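Local coordinates for pectate lyase II (Xanthomonas campestris pv. campestris, PDB 2QY1), which is a secreted family 1 polysaccharide lyase that probably cleaves pectate, the polygalacturonate of plant cell walls, by beta-elimination, at residues V18-F23 with Q27-S32; I88-V91 with N96-I99. The protein carries 2 engineered substitutions. All coordinates share one frame; numbering follows the deposited sequence.

Contact 1: V18-F23 with Q27-S32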
loop_
_atom_site.group_PDB
_atom_site.type_symbol
_atom_site.label_atom_id
_atom_site.label_comp_id
_atom_site.label_asym_id
_atom_site.label_seq_id
_atom_site.Cartn_x
_atom_site.Cartn_y
_atom_site.Cartn_z
ATOM N N VAL A 18 -21.703 -8.582 -8.534
ATOM C CA VAL A 18 -22.445 -7.542 -9.227
ATOM C C VAL A 18 -21.480 -6.916 -10.229
ATOM O O VAL A 18 -20.454 -6.349 -9.838
ATOM C CB VAL A 18 -22.966 -6.471 -8.229
ATOM C CG1 VAL A 18 -23.719 -5.351 -8.952
ATOM C CG2 VAL A 18 -23.847 -7.115 -7.160
ATOM N N ASN A 19 -21.786 -7.053 -11.516
ATOM C CA ASN A 19 -20.955 -6.456 -12.559
ATOM C C ASN A 19 -21.110 -4.940 -12.573
ATOM O O ASN A 19 -22.225 -4.422 -12.670
ATOM C CB ASN A 19 -21.290 -7.039 -13.938
ATOM C CG ASN A 19 -21.051 -8.535 -14.015
ATOM O OD1 ASN A 19 -20.237 -9.088 -13.274
ATOM N ND2 ASN A 19 -21.765 -9.198 -14.917
ATOM N N VAL A 20 -19.989 -4.241 -12.450
ATOM C CA VAL A 20 -19.974 -2.779 -12.509
ATOM C C VAL A 20 -18.950 -2.317 -13.547
ATOM O O VAL A 20 -17.761 -2.604 -13.428
ATOM C CB VAL A 20 -19.730 -2.127 -11.111
ATOM C CG1 VAL A 20 -20.891 -2.435 -10.167
ATOM C CG2 VAL A 20 -18.407 -2.581 -10.491
ATOM N N ALA A 21 -19.425 -1.622 -14.576
ATOM C CA ALA A 21 -18.571 -1.223 -15.695
ATOM C C ALA A 21 -17.897 0.125 -15.483
ATOM O O ALA A 21 -16.955 0.474 -16.201
ATOM C CB ALA A 21 -19.369 -1.219 -16.994
ATOM N N THR A 22 -18.383 0.884 -14.505
ATOM C CA THR A 22 -17.900 2.239 -14.283
ATOM C C THR A 22 -17.717 2.581 -12.810
ATOM O O THR A 22 -18.272 1.932 -11.915
ATOM C CB THR A 22 -18.865 3.305 -14.874
ATOM O OG1 THR A 22 -20.124 3.242 -14.194
ATOM C CG2 THR A 22 -19.073 3.118 -16.378
ATOM N N PHE A 23 -16.922 3.625 -12.602
ATOM C CA PHE A 23 -16.793 4.354 -11.350
ATOM C C PHE A 23 -18.160 4.591 -10.677
ATOM O O PHE A 23 -18.349 4.250 -9.507
ATOM C CB PHE A 23 -16.058 5.672 -11.678
ATOM C CG PHE A 23 -16.126 6.720 -10.614
ATOM C CD1 PHE A 23 -15.594 6.493 -9.354
ATOM C CD2 PHE A 23 -16.675 7.966 -10.897
ATOM C CE1 PHE A 23 -15.645 7.477 -8.375
ATOM C CE2 PHE A 23 -16.729 8.959 -9.928
ATOM C CZ PHE A 23 -16.213 8.713 -8.661
ATOM N N GLN A 27 -20.000 2.823 -7.205
ATOM C CA GLN A 27 -20.472 3.636 -6.085
ATOM C C GLN A 27 -21.951 3.389 -5.802
ATOM O O GLN A 27 -22.341 3.216 -4.646
ATOM C CB GLN A 27 -20.215 5.127 -6.335
ATOM C CG GLN A 27 -20.458 6.005 -5.105
ATOM C CD GLN A 27 -19.538 5.657 -3.947
ATOM O OE1 GLN A 27 -18.324 5.837 -4.029
ATOM N NE2 GLN A 27 -20.113 5.160 -2.859
ATOM N N SER A 28 -22.764 3.366 -6.857
ATOM C CA SER A 28 -24.200 3.107 -6.721
ATOM C C SER A 28 -24.479 1.779 -6.017
ATOM O O SER A 28 -25.354 1.705 -5.151
ATOM C CB SER A 28 -24.893 3.146 -8.085
ATOM O OG SER A 28 -26.272 2.849 -7.951
ATOM N N ALA A 29 -23.728 0.742 -6.386
ATOM C CA ALA A 29 -23.887 -0.586 -5.791
ATOM C C ALA A 29 -23.482 -0.604 -4.315
ATOM O O ALA A 29 -24.111 -1.281 -3.502
ATOM C CB ALA A 29 -23.105 -1.627 -6.582
ATOM N N ILE A 30 -22.437 0.148 -3.979
ATOM C CA ILE A 30 -22.026 0.335 -2.586
ATOM C C ILE A 30 -23.082 1.118 -1.797
ATOM O O ILE A 30 -23.414 0.745 -0.673
ATOM C CB ILE A 30 -20.638 1.021 -2.492
ATOM C CG1 ILE A 30 -19.554 0.078 -3.014
ATOM C CG2 ILE A 30 -20.307 1.424 -1.051
ATOM C CD1 ILE A 30 -18.295 0.775 -3.439
ATOM N N ASP A 31 -23.614 2.186 -2.401
ATOM C CA ASP A 31 -24.628 3.031 -1.763
ATOM C C ASP A 31 -25.914 2.260 -1.448
ATOM O O ASP A 31 -26.540 2.483 -0.408
ATOM C CB ASP A 31 -24.973 4.244 -2.644
ATOM C CG ASP A 31 -23.810 5.222 -2.817
ATOM O OD1 ASP A 31 -22.789 5.127 -2.095
ATOM O OD2 ASP A 31 -23.925 6.103 -3.695
ATOM N N SER A 32 -26.296 1.356 -2.352
ATOM C CA SER A 32 -27.521 0.561 -2.217
ATOM C C SER A 32 -27.381 -0.576 -1.205
ATOM O O SER A 32 -28.368 -1.029 -0.628
ATOM C CB SER A 32 -27.930 -0.012 -3.578
ATOM O OG SER A 32 -28.194 1.023 -4.509
#
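Val20 lays its CG1 methyl over CB of Ala29, 4.3 Å away, as strand 18-20 turns back into the helix that follows it. From the first residue of the strand, Val18 brings its own CG1 to within 4.5 Å of the same Ala29 CB; the torsion that sets CG1 anti to the backbone N (chi1 179°) makes this the branch near the helix. Ala29 CB thus receives both valines. At the other end the contact becomes helical: Gln27 N donates to Phe23 O at 3.2 Å, an i to i+4 bond of the first turn, while Thr22 acts as N-cap through OG1 to the N of Ala25. The Gln27 side chain, its CG opposite the backbone N, bends at chi2 (62°). Its NE2 reaches OD1 of Asp31 one turn on at 2.8 Å, from above the carboxylate plane although the carboxylate oxygen lies close to the plane of the amide. OE1 of Gln27 accepts from Gln67 N, which ties the helix to strand 65-69. Ile30 also packs on that strand, and with Ala29 it rests on Leu41 of strand 39-43. Such a short helix capping the N-terminal end is characteristic of the right-handed parallel beta-helix of pectate lyases.

Contact 2: I88-V91 with N96-I99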
loop_
_atom_site.group_PDB
_atom_site.type_symbol
_atom_site.label_atom_id
_atom_site.label_comp_id
_atom_site.label_asym_id
_atom_site.label_seq_id
_atom_site.Cartn_x
_atom_site.Cartn_y
_atom_site.Cartn_z
ATOM N N ILE A 88 -9.846 4.226 -4.666
ATOM C CA ILE A 88 -10.775 3.590 -3.730
ATOM C C ILE A 88 -10.435 4.021 -2.309
ATOM O O ILE A 88 -9.260 4.086 -1.930
ATOM C CB ILE A 88 -10.742 2.041 -3.823
ATOM C CG1 ILE A 88 -11.134 1.568 -5.227
ATOM C CG2 ILE A 88 -11.679 1.407 -2.782
ATOM C CD1 ILE A 88 -10.714 0.132 -5.534
ATOM N N ARG A 89 -11.474 4.306 -1.535
ATOM C CA ARG A 89 -11.321 4.742 -0.160
ATOM C C ARG A 89 -12.184 3.889 0.767
ATOM O O ARG A 89 -13.375 3.707 0.520
ATOM C CB ARG A 89 -11.740 6.201 -0.074
ATOM C CG ARG A 89 -11.201 6.958 1.091
ATOM C CD ARG A 89 -11.732 8.378 0.994
ATOM N NE ARG A 89 -11.539 9.120 2.227
ATOM C CZ ARG A 89 -12.293 10.143 2.612
ATOM N NH1 ARG A 89 -12.030 10.753 3.755
ATOM N NH2 ARG A 89 -13.311 10.551 1.861
ATOM N N VAL A 90 -11.578 3.360 1.827
ATOM C CA VAL A 90 -12.321 2.629 2.861
ATOM C C VAL A 90 -12.218 3.412 4.166
ATOM O O VAL A 90 -11.124 3.638 4.679
ATOM C CB VAL A 90 -11.810 1.179 3.047
ATOM C CG1 VAL A 90 -12.645 0.452 4.092
ATOM C CG2 VAL A 90 -11.848 0.418 1.725
ATOM N N VAL A 91 -13.362 3.833 4.698
ATOM C CA VAL A 91 -13.350 4.798 5.793
ATOM C C VAL A 91 -14.357 4.496 6.921
ATOM O O VAL A 91 -15.472 4.016 6.680
ATOM C CB VAL A 91 -13.439 6.271 5.238
ATOM C CG1 VAL A 91 -14.657 6.460 4.359
ATOM C CG2 VAL A 91 -13.392 7.314 6.346
ATOM N N ASN A 96 -13.659 -6.085 7.073
ATOM C CA ASN A 96 -13.704 -7.249 6.180
ATOM C C ASN A 96 -13.887 -6.843 4.714
ATOM O O ASN A 96 -14.936 -7.073 4.107
ATOM C CB ASN A 96 -14.778 -8.249 6.636
ATOM C CG ASN A 96 -14.714 -9.563 5.885
ATOM O OD1 ASN A 96 -13.634 -10.049 5.547
ATOM N ND2 ASN A 96 -15.876 -10.146 5.620
ATOM N N VAL A 97 -12.847 -6.223 4.164
ATOM C CA VAL A 97 -12.883 -5.663 2.816
ATOM C C VAL A 97 -11.706 -6.188 2.000
ATOM O O VAL A 97 -10.569 -6.195 2.477
ATOM C CB VAL A 97 -12.857 -4.107 2.848
ATOM C CG1 VAL A 97 -12.745 -3.521 1.437
ATOM C CG2 VAL A 97 -14.092 -3.560 3.558
ATOM N N ILE A 98 -11.991 -6.641 0.780
ATOM C CA ILE A 98 -10.959 -7.075 -0.157
ATOM C C ILE A 98 -10.930 -6.131 -1.350
ATOM O O ILE A 98 -11.971 -5.826 -1.934
ATOM C CB ILE A 98 -11.197 -8.527 -0.661
ATOM C CG1 ILE A 98 -11.118 -9.527 0.497
ATOM C CG2 ILE A 98 -10.184 -8.899 -1.767
ATOM C CD1 ILE A 98 -11.391 -10.978 0.089
ATOM N N ILE A 99 -9.734 -5.652 -1.686
ATOM C CA ILE A 99 -9.505 -4.919 -2.929
ATOM C C ILE A 99 -8.463 -5.711 -3.711
ATOM O O ILE A 99 -7.325 -5.854 -3.263
ATOM C CB ILE A 99 -9.039 -3.465 -2.663
ATOM C CG1 ILE A 99 -10.087 -2.711 -1.828
ATOM C CG2 ILE A 99 -8.750 -2.726 -3.982
ATOM C CD1 ILE A 99 -9.546 -1.482 -1.110
#
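Ile88 and Ile99 pass each other in opposite directions, each offering two of its methyls to the other. CD1 of Ile88 reaches CG2 of Ile99 at 3.8 Å, and in return CD1 of Ile99 comes to CG2 of Ile88 at 4.0 Å. The exchange is reciprocal because both residues hold the same shape: in each, CG1 lies beside the backbone N (chi1 -60° in Ile88 and -59° in Ile99), and the chain then runs out extended, so that the short branch of one faces the long branch of the other.

Val90 and Val97 behave differently. They reach toward one another and meet tip to tip, Val90 CG2 to Val97 CG1 at 4.1 Å. The same CG2 of Val90 also touches Ile99 CD1, again at 4.1 Å, as these two side chains slide by. The CD1 methyl of Ile99 thus touches both residues of strand 87-91 that point across, Ile88 and Val90, and joins the two pairings.

The backbones stand well apart, their axes 10.0 Å from each other at closest approach and nearly antiparallel, at 165°. They are facing walls rather than neighbours in one sheet: strand 87-91 lies between 65-69 and 116-119, whereas strand 97-105 pairs with 74-78 and 129-137. The backbones of Ile88 and Val90 bond at the start of strand 116-119, Ile88 with Ser115 and Ser117, Val90 with Ser117. Arg89, whose CB points away from the other strand, forms a salt bridge through NE with Glu119. Packing continues along the interior, with Val90 on Leu118, Ile99 on Ile116, and Val97 on Ile68 and Ile129. The cross-contact is therefore wholly aliphatic and buried, and what holds the two walls of the beta-helix at this level is the close fit of branched methyls and the exclusion of water.

In the fold
Read from the N terminus, the two contacts come in series and neither encloses the other. Contact 1 closes first, a short strand-to-helix turn at the edge of the molecule, its centre about 23 Å from that of the chain. The chain then lays down strands 39-43, 65-69 and 74-78 before contact 2 closes the brief turn from strand 87-91 to strand 97-105, deeper inside. Their centres lie about 14 Å apart and they do not touch, yet strand 65-69 mediates: it packs against the helix of contact 1 and borders strand 87-91 of contact 2, where the backbone of Arg89 bonds with Val66 and Ile68. The pair illustrates how a beta-helix is covered at its end and packed across its interior.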